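Local atomic coordinates of Cwp19 (Clostridioides difficile, PDB entry 5OQ3), a protein that is a cell-wall protein whose TIM-barrel glycoside hydrolase domain probably cleaves peptidoglycan, the whole protein possibly also acting as an N-acetylmuramoyl-L-alanine amidase. Residues K25-A30 against G358-S363; R127-D132 against N156-D161; P148-K153 against L164-K169; E342-V347 against L377-S382. One frame throughout, in Å; residues are numbered along the deposited sequence.

How the contacts relate
Contact 1 is the buried one. It pairs the first and last barrel strands by backbone hydrogen bonds. Contact 4 lies about 11 Å from it, centre to centre, on the outside of the same wall. It joins two helices, is almost entirely apolar and has no hydrogen bond across it. The two touch where Tyr361 and Tyr381 meet through their hydroxyls. Contacts 2 and 3 lie on the other side of the chain's centre. They share the small antiparallel sheet of strands 151-154 and 157-160, so their centres are only about 12 Å apart. Contact 2 is partly buried and mixes backbone bonds, waters and a CH-pi contact. Contact 3 is at the surface and depends on one tryptophan.

Contact 1 of 4, residues K25-A30 against G358-S363; sequences KEMRAA and GSMYFS
Ala29 and Met360 point to the same face of a parallel strand pair. The Met360 chain runs past the small Ala29 methyl group, with CG 3.7 Å from Ala29 CB and CE also near it. Met27 SD makes a loose apolar contact with Met360 CE at 4.3 Å. Tyr361 points to the opposite face, with Ser359, Arg28 and Ala30. With Tyr361 CG beside the backbone N (chi1 -69°), the ring has Ala29 O at its edge. The backbones are joined by Ser359 N to Met27 O, Ala29 N to Ser359 O and Tyr361 N to Ala29 O, each 2.9 Å. The middle bond is almost straight, at 176°. Gly358 CA makes a CA-H...O contact with Met27 O at 3.2 Å. Glu26 OE2 takes both NE and NH2 of Arg28 and a further salt bridge from Arg351. Strands 27-32 and 356-361 thus close the eight-stranded barrel, between strands 68-74 and 319-324, with helix 371-381 packed against the Tyr361 face.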
loop_
_atom_site.group_PDB
_atom_site.type_symbol
_atom_site.label_atom_id
_atom_site.label_comp_id
_atom_site.label_asym_id
_atom_site.label_seq_id
_atom_site.Cartn_x
_atom_site.Cartn_y
_atom_site.Cartn_z
ATOM N N LYS A 25 -12.616 5.700 16.666
ATOM C CA LYS A 25 -13.693 5.013 15.902
ATOM C C LYS A 25 -13.082 3.938 15.048
ATOM O O LYS A 25 -11.903 3.977 14.760
ATOM C CB LYS A 25 -14.436 6.004 15.020
ATOM C CG LYS A 25 -13.664 6.498 13.814
ATOM C CD LYS A 25 -14.168 7.854 13.379
ATOM C CE LYS A 25 -13.500 8.259 12.086
ATOM N NZ LYS A 25 -13.675 9.719 11.865
ATOM N N GLU A 26 -13.906 2.996 14.621
ATOM C CA GLU A 26 -13.420 1.903 13.813
ATOM C C GLU A 26 -12.913 2.468 12.461
ATOM O O GLU A 26 -13.576 3.298 11.842
ATOM C CB GLU A 26 -14.559 0.918 13.607
ATOM C CG GLU A 26 -14.175 -0.376 12.925
ATOM C CD GLU A 26 -15.344 -1.315 12.640
ATOM O OE1 GLU A 26 -15.209 -2.536 12.841
ATOM O OE2 GLU A 26 -16.402 -0.854 12.203
ATOM N N MET A 27 -11.751 2.007 12.004
ATOM C CA MET A 27 -11.251 2.320 10.642
ATOM C C MET A 27 -12.069 1.635 9.588
ATOM O O MET A 27 -12.282 0.435 9.678
ATOM C CB MET A 27 -9.758 1.921 10.541
ATOM C CG MET A 27 -9.155 2.025 9.161
ATOM S SD MET A 27 -9.163 3.710 8.511
ATOM C CE MET A 27 -7.942 4.489 9.508
ATOM N N ARG A 28 -12.556 2.405 8.620
ATOM C CA ARG A 28 -13.380 1.869 7.548
ATOM C C ARG A 28 -12.885 2.492 6.235
ATOM O O ARG A 28 -13.437 3.485 5.784
ATOM C CB ARG A 28 -14.872 2.220 7.820
ATOM C CG ARG A 28 -15.368 1.618 9.118
ATOM C CD ARG A 28 -16.715 2.186 9.574
ATOM N NE ARG A 28 -17.140 1.561 10.834
ATOM C CZ ARG A 28 -18.271 1.832 11.486
ATOM N NH1 ARG A 28 -19.082 2.786 11.045
ATOM N NH2 ARG A 28 -18.580 1.141 12.572
ATOM N N ALA A 29 -11.807 1.931 5.681
ATOM C CA ALA A 29 -11.103 2.563 4.552
ATOM C C ALA A 29 -11.336 1.844 3.264
ATOM O O ALA A 29 -11.630 0.669 3.268
ATOM C CB ALA A 29 -9.608 2.601 4.857
ATOM N N ALA A 30 -11.192 2.567 2.178
ATOM C CA ALA A 30 -11.135 1.973 0.866
ATOM C C ALA A 30 -9.857 2.436 0.159
ATOM O O ALA A 30 -9.551 3.624 0.161
ATOM C CB ALA A 30 -12.354 2.321 0.049
ATOM N N GLY A 358 -10.330 -2.176 12.692
ATOM C CA GLY A 358 -11.122 -1.916 11.515
ATOM C C GLY A 358 -10.610 -2.610 10.282
ATOM O O GLY A 358 -9.941 -3.643 10.431
ATOM N N SER A 359 -10.949 -2.085 9.101
ATOM C CA SER A 359 -10.770 -2.750 7.821
ATOM C C SER A 359 -10.380 -1.725 6.751
ATOM O O SER A 359 -10.757 -0.540 6.844
ATOM C CB SER A 359 -12.054 -3.412 7.351
ATOM O OG SER A 359 -12.443 -4.516 8.156
ATOM N N MET A 360 -9.695 -2.241 5.727
ATOM C CA MET A 360 -9.462 -1.550 4.477
ATOM C C MET A 360 -9.896 -2.445 3.356
ATOM O O MET A 360 -9.571 -3.598 3.361
ATOM C CB MET A 360 -7.990 -1.130 4.312
ATOM C CG MET A 360 -7.396 -0.311 5.439
ATOM S SD MET A 360 -6.088 0.768 4.835
ATOM C CE MET A 360 -5.984 1.900 6.179
ATOM N N TYR A 361 -10.672 -1.907 2.417
ATOM C CA TYR A 361 -11.309 -2.676 1.349
ATOM C C TYR A 361 -10.540 -2.482 0.023
ATOM O O TYR A 361 -10.409 -1.348 -0.445
ATOM C CB TYR A 361 -12.767 -2.232 1.135
ATOM C CG TYR A 361 -13.603 -2.646 2.328
ATOM C CD1 TYR A 361 -14.207 -3.891 2.360
ATOM C CD2 TYR A 361 -13.787 -1.825 3.424
ATOM C CE1 TYR A 361 -14.963 -4.286 3.436
ATOM C CE2 TYR A 361 -14.538 -2.229 4.521
ATOM C CZ TYR A 361 -15.115 -3.473 4.517
ATOM O OH TYR A 361 -15.867 -3.920 5.584
ATOM N N PHE A 362 -10.136 -3.587 -0.569
ATOM C CA PHE A 362 -9.558 -3.598 -1.904
ATOM C C PHE A 362 -10.598 -4.044 -2.900
ATOM O O PHE A 362 -10.876 -5.234 -2.933
ATOM C CB PHE A 362 -8.295 -4.451 -2.010
ATOM C CG PHE A 362 -7.474 -4.039 -3.208
ATOM C CD1 PHE A 362 -7.695 -4.606 -4.471
ATOM C CD2 PHE A 362 -6.621 -2.948 -3.118
ATOM C CE1 PHE A 362 -6.999 -4.171 -5.567
ATOM C CE2 PHE A 362 -5.933 -2.499 -4.238
ATOM C CZ PHE A 362 -6.131 -3.113 -5.458
ATOM N N SER A 363 -11.166 -3.136 -3.711
ATOM C CA SER A 363 -10.839 -1.722 -3.810
ATOM C C SER A 363 -12.127 -0.922 -3.959
ATOM O O SER A 363 -13.220 -1.483 -4.057
ATOM C CB SER A 363 -9.845 -1.437 -4.956
ATOM O OG SER A 363 -10.461 -1.630 -6.214
HETATM O O HOH W 1 -14.696 -3.012 9.842
#

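Contact 2 of 4, residues R127-D132 against N156-D161; sequences RITMAD and NKYYYD
Ile128 packs tightly against Tyr160. Its CG1 sits over one face of the ring, 3.6 Å from the ring centroid and 16° off the normal, a CH-pi contact. With CG1 beside the backbone N (chi1 -55°), CD1 continues to the Tyr159-Tyr160 peptide, reaching 3.3 Å from Tyr159 C. The backbone is held close by. Tyr158 O accepts from Ile128 N at 3.1 Å and from Thr129 N at 3.3 Å, both from the same face of its carbonyl plane. Thr129 OG1 lies at the edge of the Tyr158 ring and takes the Tyr158 N-H at 2.9 Å.

The other parts are looser. Asp132 N still bonds to Asn156 O at 2.9 Å, but both Asp132 and Ala131 are exposed. Waters fill in between the segments. One joins Thr129 O to Tyr158 O. Another accepts from both Arg127 NE and Lys157 NZ, bridging two like charges 4.7 Å apart. Beyond the segments, Arg127 NH1 bonds to Pro75 O and Tyr160 OH to Ser77 OG. The loop after barrel strand 118-123 thus lies along strand 157-160 of a small beta hairpin, an insertion of the kind that elaborates the strand-to-helix loops of TIM barrels.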
loop_
_atom_site.group_PDB
_atom_site.type_symbol
_atom_site.label_atom_id
_atom_site.label_comp_id
_atom_site.label_asym_id
_atom_site.label_seq_id
_atom_site.Cartn_x
_atom_site.Cartn_y
_atom_site.Cartn_z
ATOM N N ARG A 127 9.178 0.756 -6.986
ATOM C CA ARG A 127 8.879 0.490 -8.380
ATOM C C ARG A 127 9.368 1.630 -9.236
ATOM O O ARG A 127 9.181 2.809 -8.899
ATOM C CB ARG A 127 7.361 0.336 -8.539
ATOM C CG ARG A 127 6.826 0.367 -9.987
ATOM C CD ARG A 127 5.304 0.358 -10.006
ATOM N NE ARG A 127 4.777 -0.929 -9.579
ATOM C CZ ARG A 127 3.560 -1.124 -9.067
ATOM N NH1 ARG A 127 2.693 -0.125 -8.954
ATOM N NH2 ARG A 127 3.191 -2.348 -8.694
ATOM N N ILE A 128 9.916 1.278 -10.396
ATOM C CA ILE A 128 10.235 2.257 -11.452
ATOM C C ILE A 128 9.447 1.946 -12.730
ATOM O O ILE A 128 8.745 2.798 -13.195
ATOM C CB ILE A 128 11.749 2.363 -11.782
ATOM C CG1 ILE A 128 12.585 2.654 -10.533
ATOM C CG2 ILE A 128 11.959 3.439 -12.845
ATOM C CD1 ILE A 128 14.060 2.429 -10.732
ATOM N N THR A 129 9.584 0.746 -13.286
ATOM C CA THR A 129 8.911 0.419 -14.542
ATOM C C THR A 129 7.961 -0.741 -14.422
ATOM O O THR A 129 8.048 -1.516 -13.477
ATOM C CB THR A 129 9.922 0.060 -15.652
ATOM O OG1 THR A 129 10.637 -1.117 -15.285
ATOM C CG2 THR A 129 10.877 1.192 -15.910
ATOM N N MET A 130 7.108 -0.874 -15.442
ATOM C CA MET A 130 6.295 -2.058 -15.673
ATOM C C MET A 130 6.992 -2.930 -16.705
ATOM O O MET A 130 8.003 -2.540 -17.299
ATOM C CB MET A 130 4.893 -1.700 -16.186
ATOM C CG MET A 130 4.156 -0.647 -15.402
ATOM S SD MET A 130 4.230 -0.913 -13.641
ATOM C CE MET A 130 2.639 -0.355 -13.125
ATOM N N ALA A 131 6.451 -4.125 -16.911
ATOM C CA ALA A 131 7.114 -5.128 -17.725
ATOM C C ALA A 131 7.537 -4.579 -19.079
ATOM O O ALA A 131 6.742 -3.951 -19.784
ATOM C CB ALA A 131 6.185 -6.318 -17.951
ATOM N N ASP A 132 8.790 -4.839 -19.437
ATOM C CA ASP A 132 9.312 -4.577 -20.791
ATOM C C ASP A 132 9.437 -3.098 -21.176
ATOM O O ASP A 132 9.727 -2.779 -22.323
ATOM C CB ASP A 132 8.490 -5.351 -21.840
ATOM C CG ASP A 132 8.453 -6.841 -21.556
ATOM O OD1 ASP A 132 9.530 -7.419 -21.340
ATOM O OD2 ASP A 132 7.357 -7.438 -21.546
ATOM N N ASN A 156 12.023 -8.386 -16.173
ATOM C CA ASN A 156 11.782 -7.359 -17.190
ATOM C C ASN A 156 11.362 -6.012 -16.613
ATOM O O ASN A 156 10.774 -5.201 -17.292
ATOM C CB ASN A 156 10.791 -7.864 -18.242
ATOM C CG ASN A 156 9.464 -8.312 -17.652
ATOM O OD1 ASN A 156 9.079 -7.912 -16.548
ATOM N ND2 ASN A 156 8.743 -9.146 -18.411
ATOM N N LYS A 157 11.703 -5.767 -15.363
ATOM C CA LYS A 157 11.336 -4.540 -14.685
ATOM C C LYS A 157 12.532 -3.961 -13.939
ATOM O O LYS A 157 13.498 -4.665 -13.616
ATOM C CB LYS A 157 10.204 -4.825 -13.672
ATOM C CG LYS A 157 8.891 -5.161 -14.327
ATOM C CD LYS A 157 7.829 -5.680 -13.355
ATOM C CE LYS A 157 7.373 -4.576 -12.417
ATOM N NZ LYS A 157 6.337 -5.005 -11.435
ATOM N N TYR A 158 12.432 -2.678 -13.646
ATOM C CA TYR A 158 13.450 -1.940 -12.919
ATOM C C TYR A 158 12.905 -1.391 -11.615
ATOM O O TYR A 158 11.729 -1.002 -11.529
ATOM C CB TYR A 158 14.010 -0.784 -13.747
ATOM C CG TYR A 158 14.760 -1.186 -14.991
ATOM C CD1 TYR A 158 14.102 -1.447 -16.184
ATOM C CD2 TYR A 158 16.150 -1.264 -14.978
ATOM C CE1 TYR A 158 14.812 -1.774 -17.340
ATOM C CE2 TYR A 158 16.873 -1.606 -16.121
ATOM C CZ TYR A 158 16.198 -1.850 -17.295
ATOM O OH TYR A 158 16.887 -2.193 -18.459
ATOM N N TYR A 159 13.800 -1.332 -10.616
ATOM C CA TYR A 159 13.501 -0.983 -9.216
ATOM C C TYR A 159 14.591 -0.122 -8.661
ATOM O O TYR A 159 15.759 -0.289 -9.016
ATOM C CB TYR A 159 13.436 -2.287 -8.401
ATOM C CG TYR A 159 12.389 -3.248 -8.855
ATOM C CD1 TYR A 159 12.653 -4.131 -9.876
ATOM C CD2 TYR A 159 11.127 -3.308 -8.250
ATOM C CE1 TYR A 159 11.673 -4.996 -10.326
ATOM C CE2 TYR A 159 10.138 -4.169 -8.701
ATOM C CZ TYR A 159 10.439 -5.047 -9.700
ATOM O OH TYR A 159 9.440 -5.914 -10.102
ATOM N N TYR A 160 14.228 0.734 -7.701
ATOM C CA TYR A 160 15.249 1.359 -6.863
ATOM C C TYR A 160 15.832 0.299 -5.920
ATOM O O TYR A 160 15.095 -0.585 -5.463
ATOM C CB TYR A 160 14.708 2.523 -6.065
ATOM C CG TYR A 160 14.249 3.669 -6.925
ATOM C CD1 TYR A 160 15.170 4.432 -7.674
ATOM C CD2 TYR A 160 12.914 3.951 -7.066
ATOM C CE1 TYR A 160 14.742 5.439 -8.499
ATOM C CE2 TYR A 160 12.469 4.985 -7.868
ATOM C CZ TYR A 160 13.396 5.721 -8.607
ATOM O OH TYR A 160 12.958 6.751 -9.406
ATOM N N ASP A 161 17.115 0.395 -5.634
ATOM C CA ASP A 161 17.818 -0.556 -4.759
ATOM C C ASP A 161 17.560 -0.228 -3.290
ATOM O O ASP A 161 18.067 0.788 -2.774
ATOM C CB ASP A 161 19.325 -0.473 -5.076
ATOM C CG ASP A 161 20.172 -1.520 -4.379
ATOM O OD1 ASP A 161 19.697 -2.139 -3.385
ATOM O OD2 ASP A 161 21.301 -1.700 -4.906
HETATM O O HOH W 2 6.996 -2.970 -9.696
HETATM O O HOH W 3 9.128 -1.978 -11.041
HETATM O O HOH W 4 11.161 -2.543 -17.491
#

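Contact 3 of 4, residues P148-K153 against L164-K169; sequences PSWVVK and LPEVRK
Trp150 meets the start of helix 165-181 through both its ring edge and its ring face. At the edge, NE1 donates to Glu166 OE1 at 3.0 Å with an angle of 165°. The oxygen uses its anti lone pair and lies in the indole plane. The carboxylate itself is turned steeply, 74° from the ring. Over one face lies Glu166 O. The Val167 CG2 methyl is 3.6 Å from Trp150 CB and slightly farther from CG. Leu164 adds a third touch, with CD1 3.4 Å from Ser149 O and 3.8 Å from Trp150 CA.

The Glu166 chain is extended beyond CG (chi2 -178°), which carries OE1 out to the indole nitrogen. Leu164 is the N-cap residue, and its O accepts from Arg168 N at the first helical turn. Tyr170 of the same helix also meets the Trp150 ring. On the other side of the contact, Trp150 ends a short 3-10 turn, where Val151 N bonds to Pro148 O, and its backbone pairs with Asp161. Leu164 also touches Thr204 and Tyr208 of helix 202-208. The contact thus joins the base of the 151-160 beta hairpin to the N-terminal end of helix 165-181. The hairpin lies in the connection from barrel strand 118-123 to that helix, a beta-to-alpha loop of the TIM barrel.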
loop_
_atom_site.group_PDB
_atom_site.type_symbol
_atom_site.label_atom_id
_atom_site.label_comp_id
_atom_site.label_asym_id
_atom_site.label_seq_id
_atom_site.Cartn_x
_atom_site.Cartn_y
_atom_site.Cartn_z
ATOM N N PRO A 148 21.558 6.485 -12.331
ATOM C CA PRO A 148 21.583 5.093 -12.756
ATOM C C PRO A 148 22.167 4.139 -11.710
ATOM O O PRO A 148 21.807 2.965 -11.688
ATOM C CB PRO A 148 22.454 5.117 -14.011
ATOM C CG PRO A 148 23.212 6.390 -13.948
ATOM C CD PRO A 148 22.347 7.361 -13.218
ATOM N N SER A 149 23.008 4.639 -10.809
ATOM C CA SER A 149 23.573 3.837 -9.715
ATOM C C SER A 149 22.446 3.269 -8.786
ATOM O O SER A 149 22.652 2.305 -8.083
ATOM C CB SER A 149 24.513 4.698 -8.820
ATOM O OG SER A 149 25.672 5.010 -9.497
ATOM N N TRP A 150 21.317 3.956 -8.756
ATOM C CA TRP A 150 20.217 3.584 -7.843
ATOM C C TRP A 150 19.361 2.455 -8.362
ATOM O O TRP A 150 18.475 1.991 -7.622
ATOM C CB TRP A 150 19.317 4.766 -7.614
ATOM C CG TRP A 150 19.915 5.942 -6.874
ATOM C CD1 TRP A 150 21.196 6.109 -6.447
ATOM C CD2 TRP A 150 19.213 7.124 -6.511
ATOM N NE1 TRP A 150 21.324 7.296 -5.825
ATOM C CE2 TRP A 150 20.136 7.969 -5.880
ATOM C CE3 TRP A 150 17.910 7.585 -6.726
ATOM C CZ2 TRP A 150 19.772 9.237 -5.375
ATOM C CZ3 TRP A 150 17.562 8.812 -6.244
ATOM C CH2 TRP A 150 18.483 9.632 -5.596
ATOM N N VAL A 151 19.548 2.054 -9.625
ATOM C CA VAL A 151 18.546 1.263 -10.305
ATOM C C VAL A 151 19.032 -0.176 -10.487
ATOM O O VAL A 151 20.164 -0.400 -10.917
ATOM C CB VAL A 151 18.269 1.891 -11.705
ATOM C CG1 VAL A 151 17.322 1.049 -12.516
ATOM C CG2 VAL A 151 17.767 3.307 -11.559
ATOM N N VAL A 152 18.128 -1.132 -10.235
ATOM C CA VAL A 152 18.411 -2.548 -10.420
ATOM C C VAL A 152 17.344 -3.144 -11.336
ATOM O O VAL A 152 16.150 -2.941 -11.099
ATOM C CB VAL A 152 18.420 -3.308 -9.064
ATOM C CG1 VAL A 152 18.558 -4.793 -9.243
ATOM C CG2 VAL A 152 19.506 -2.817 -8.134
ATOM N N LYS A 153 17.777 -3.933 -12.313
ATOM C CA LYS A 153 16.872 -4.660 -13.174
ATOM C C LYS A 153 16.612 -6.031 -12.581
ATOM O O LYS A 153 17.550 -6.756 -12.208
ATOM C CB LYS A 153 17.476 -4.814 -14.586
ATOM C CG LYS A 153 16.466 -5.259 -15.617
ATOM C CD LYS A 153 17.070 -5.377 -16.990
ATOM C CE LYS A 153 15.974 -5.714 -17.979
ATOM N NZ LYS A 153 16.419 -5.689 -19.386
ATOM N N LEU A 164 20.634 0.936 -0.825
ATOM C CA LEU A 164 21.464 2.122 -0.919
ATOM C C LEU A 164 20.961 3.173 0.028
ATOM O O LEU A 164 19.774 3.581 -0.041
ATOM C CB LEU A 164 21.481 2.664 -2.345
ATOM C CG LEU A 164 22.270 1.808 -3.355
ATOM C CD1 LEU A 164 22.039 2.309 -4.750
ATOM C CD2 LEU A 164 23.758 1.820 -3.024
ATOM N N PRO A 165 21.883 3.755 0.814
ATOM C CA PRO A 165 21.427 4.832 1.655
ATOM C C PRO A 165 20.840 6.025 0.864
ATOM O O PRO A 165 19.886 6.673 1.342
ATOM C CB PRO A 165 22.697 5.244 2.416
ATOM C CG PRO A 165 23.603 4.072 2.346
ATOM C CD PRO A 165 23.262 3.301 1.135
ATOM N N GLU A 166 21.381 6.331 -0.310
ATOM C CA GLU A 166 20.823 7.440 -1.091
ATOM C C GLU A 166 19.400 7.148 -1.565
ATOM O O GLU A 166 18.619 8.078 -1.746
ATOM C CB GLU A 166 21.719 7.800 -2.321
ATOM C CG GLU A 166 22.983 8.528 -1.916
ATOM C CD GLU A 166 23.867 8.936 -3.078
ATOM O OE1 GLU A 166 23.546 8.679 -4.259
ATOM O OE2 GLU A 166 24.908 9.555 -2.789
ATOM N N VAL A 167 19.110 5.891 -1.863
ATOM C CA VAL A 167 17.778 5.525 -2.288
ATOM C C VAL A 167 16.794 5.726 -1.126
ATOM O O VAL A 167 15.747 6.357 -1.316
ATOM C CB VAL A 167 17.715 4.092 -2.823
ATOM C CG1 VAL A 167 16.273 3.570 -2.865
ATOM C CG2 VAL A 167 18.322 3.982 -4.213
ATOM N N ARG A 168 17.176 5.298 0.065
ATOM C CA ARG A 168 16.311 5.487 1.212
ATOM C C ARG A 168 16.064 6.980 1.473
ATOM O O ARG A 168 14.942 7.394 1.731
ATOM C CB ARG A 168 16.854 4.749 2.442
ATOM C CG ARG A 168 16.842 3.226 2.250
ATOM C CD ARG A 168 17.252 2.458 3.478
ATOM N NE ARG A 168 18.598 2.681 3.916
ATOM C CZ ARG A 168 19.603 1.870 3.724
ATOM N NH1 ARG A 168 20.749 2.142 4.291
ATOM N NH2 ARG A 168 19.510 0.838 2.910
ATOM N N LYS A 169 17.129 7.771 1.405
ATOM C CA LYS A 169 16.986 9.207 1.597
ATOM C C LYS A 169 16.064 9.814 0.563
ATOM O O LYS A 169 15.260 10.700 0.892
ATOM C CB LYS A 169 18.358 9.894 1.618
ATOM C CG LYS A 169 18.261 11.384 1.681
ATOM C CD LYS A 169 19.608 12.049 1.806
ATOM C CE LYS A 169 19.628 13.458 1.266
ATOM N NZ LYS A 169 18.656 14.342 1.945
#

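Contact 4 of 4, residues E342-V347 against L377-S382; sequences EIVQQV and LKSLYS
Leu380 turns CG beside its backbone N (chi1 -68°) and holds CD1 and CD2 out toward helix 343-350. Val347 has CG1 anti to its backbone N (chi1 174°), which brings CG1 and CG2 both to the Leu380 methyls. Val347 CB is 3.9 Å from Leu380 CD1, and Val347 CG1 is 4.0 Å from Leu380 CD2. One turn earlier, Val344 CG1 comes within 4.1 Å of Leu380 CD2. Ile343 CG2 meets Leu377 CD1 at 4.2 Å, toward the buried side. No hydrogen bond crosses between the segments. The axes of segments 343-347 and 377-381 come within 10.1 Å and run 27° from parallel. Both helices belong to the outer helical layer of the TIM barrel and flank strand 356-361 in the chain. Tyr361 of that strand lies beneath, touching Ile343, Val347 and Leu377, and its hydroxyl bonds to that of Tyr381. Val344 lies at the more open margin, where its CG2 is 4.1 Å from Ser379 OG. That hydroxyl is hydrogen-bonded to Asp376 O within its own helix.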
loop_
_atom_site.group_PDB
_atom_site.type_symbol
_atom_site.label_atom_id
_atom_site.label_comp_id
_atom_site.label_asym_id
_atom_site.label_seq_id
_atom_site.Cartn_x
_atom_site.Cartn_y
_atom_site.Cartn_z
ATOM N N GLU A 342 -19.151 -13.126 1.444
ATOM C CA GLU A 342 -19.019 -13.427 2.872
ATOM C C GLU A 342 -18.455 -12.294 3.644
ATOM O O GLU A 342 -17.963 -12.501 4.760
ATOM C CB GLU A 342 -18.210 -14.692 3.114
ATOM C CG GLU A 342 -16.771 -14.687 2.650
ATOM C CD GLU A 342 -16.061 -15.984 2.986
ATOM O OE1 GLU A 342 -15.025 -15.944 3.667
ATOM O OE2 GLU A 342 -16.544 -17.067 2.552
ATOM N N ILE A 343 -18.579 -11.084 3.121
ATOM C CA ILE A 343 -17.923 -9.993 3.824
ATOM C C ILE A 343 -18.557 -9.728 5.200
ATOM O O ILE A 343 -17.852 -9.368 6.141
ATOM C CB ILE A 343 -17.884 -8.715 2.954
ATOM C CG1 ILE A 343 -16.895 -7.663 3.521
ATOM C CG2 ILE A 343 -19.244 -8.072 2.809
ATOM C CD1 ILE A 343 -15.462 -8.144 3.733
ATOM N N VAL A 344 -19.862 -9.884 5.342
ATOM C CA VAL A 344 -20.472 -9.689 6.659
ATOM C C VAL A 344 -19.903 -10.706 7.659
ATOM O O VAL A 344 -19.574 -10.375 8.790
ATOM C CB VAL A 344 -22.016 -9.745 6.575
ATOM C CG1 VAL A 344 -22.603 -9.764 7.976
ATOM C CG2 VAL A 344 -22.530 -8.534 5.800
ATOM N N GLN A 345 -19.807 -11.950 7.247
ATOM C CA GLN A 345 -19.204 -12.986 8.082
ATOM C C GLN A 345 -17.756 -12.643 8.476
ATOM O O GLN A 345 -17.360 -12.820 9.646
ATOM C CB GLN A 345 -19.262 -14.328 7.350
ATOM C CG GLN A 345 -18.754 -15.497 8.167
ATOM C CD GLN A 345 -18.730 -16.807 7.412
ATOM O OE1 GLN A 345 -19.096 -16.859 6.249
ATOM N NE2 GLN A 345 -18.230 -17.858 8.061
ATOM N N GLN A 346 -16.952 -12.185 7.521
ATOM C CA GLN A 346 -15.590 -11.809 7.837
ATOM C C GLN A 346 -15.519 -10.685 8.836
ATOM O O GLN A 346 -14.756 -10.784 9.794
ATOM C CB GLN A 346 -14.809 -11.493 6.549
ATOM C CG GLN A 346 -14.596 -12.661 5.622
ATOM C CD GLN A 346 -13.452 -12.445 4.624
ATOM O OE1 GLN A 346 -12.968 -11.321 4.412
ATOM N NE2 GLN A 346 -13.078 -13.521 3.934
ATOM N N VAL A 347 -16.253 -9.597 8.629
ATOM C CA VAL A 347 -16.131 -8.475 9.524
ATOM C C VAL A 347 -16.734 -8.786 10.894
ATOM O O VAL A 347 -16.220 -8.359 11.908
ATOM C CB VAL A 347 -16.736 -7.194 8.908
ATOM C CG1 VAL A 347 -16.754 -6.050 9.901
ATOM C CG2 VAL A 347 -15.921 -6.770 7.684
ATOM N N LEU A 377 -22.008 -3.551 3.374
ATOM C CA LEU A 377 -21.262 -2.580 4.158
ATOM C C LEU A 377 -22.193 -1.643 4.928
ATOM O O LEU A 377 -21.929 -1.354 6.092
ATOM C CB LEU A 377 -20.243 -1.820 3.296
ATOM C CG LEU A 377 -18.855 -2.490 3.243
ATOM C CD1 LEU A 377 -18.923 -3.920 2.762
ATOM C CD2 LEU A 377 -17.898 -1.668 2.393
ATOM N N LYS A 378 -23.290 -1.195 4.311
ATOM C CA LYS A 378 -24.276 -0.403 5.062
ATOM C C LYS A 378 -24.731 -1.144 6.311
ATOM O O LYS A 378 -24.824 -0.556 7.390
ATOM C CB LYS A 378 -25.499 -0.049 4.210
ATOM C CG LYS A 378 -25.273 1.153 3.328
ATOM C CD LYS A 378 -26.539 1.566 2.585
ATOM C CE LYS A 378 -26.193 2.157 1.229
ATOM N NZ LYS A 378 -27.396 2.473 0.417
ATOM N N SER A 379 -25.006 -2.436 6.182
ATOM C CA SER A 379 -25.474 -3.199 7.350
ATOM C C SER A 379 -24.371 -3.347 8.447
ATOM O O SER A 379 -24.663 -3.366 9.642
ATOM C CB SER A 379 -26.049 -4.536 6.916
ATOM O OG SER A 379 -25.034 -5.383 6.480
ATOM N N LEU A 380 -23.103 -3.398 8.046
ATOM C CA LEU A 380 -22.016 -3.444 9.016
ATOM C C LEU A 380 -21.780 -2.103 9.684
ATOM O O LEU A 380 -21.335 -2.079 10.829
ATOM C CB LEU A 380 -20.730 -3.863 8.305
ATOM C CG LEU A 380 -20.707 -5.300 7.808
ATOM C CD1 LEU A 380 -19.537 -5.521 6.863
ATOM C CD2 LEU A 380 -20.654 -6.277 8.973
ATOM N N TYR A 381 -22.033 -1.003 8.973
ATOM C CA TYR A 381 -21.595 0.305 9.421
ATOM C C TYR A 381 -22.664 1.312 9.809
ATOM O O TYR A 381 -22.359 2.468 10.129
ATOM C CB TYR A 381 -20.651 0.882 8.360
ATOM C CG TYR A 381 -19.398 0.065 8.133
ATOM C CD1 TYR A 381 -18.776 -0.611 9.183
ATOM C CD2 TYR A 381 -18.810 -0.035 6.872
ATOM C CE1 TYR A 381 -17.600 -1.341 9.008
ATOM C CE2 TYR A 381 -17.639 -0.756 6.683
ATOM C CZ TYR A 381 -17.024 -1.414 7.750
ATOM O OH TYR A 381 -15.871 -2.129 7.536
ATOM N N SER A 382 -23.907 0.886 9.811
ATOM C CA SER A 382 -24.985 1.807 10.177
ATOM C C SER A 382 -25.633 1.407 11.501
ATOM O O SER A 382 -25.562 0.240 11.900
ATOM C CB SER A 382 -26.038 1.842 9.068
ATOM O OG SER A 382 -26.523 0.540 8.805
#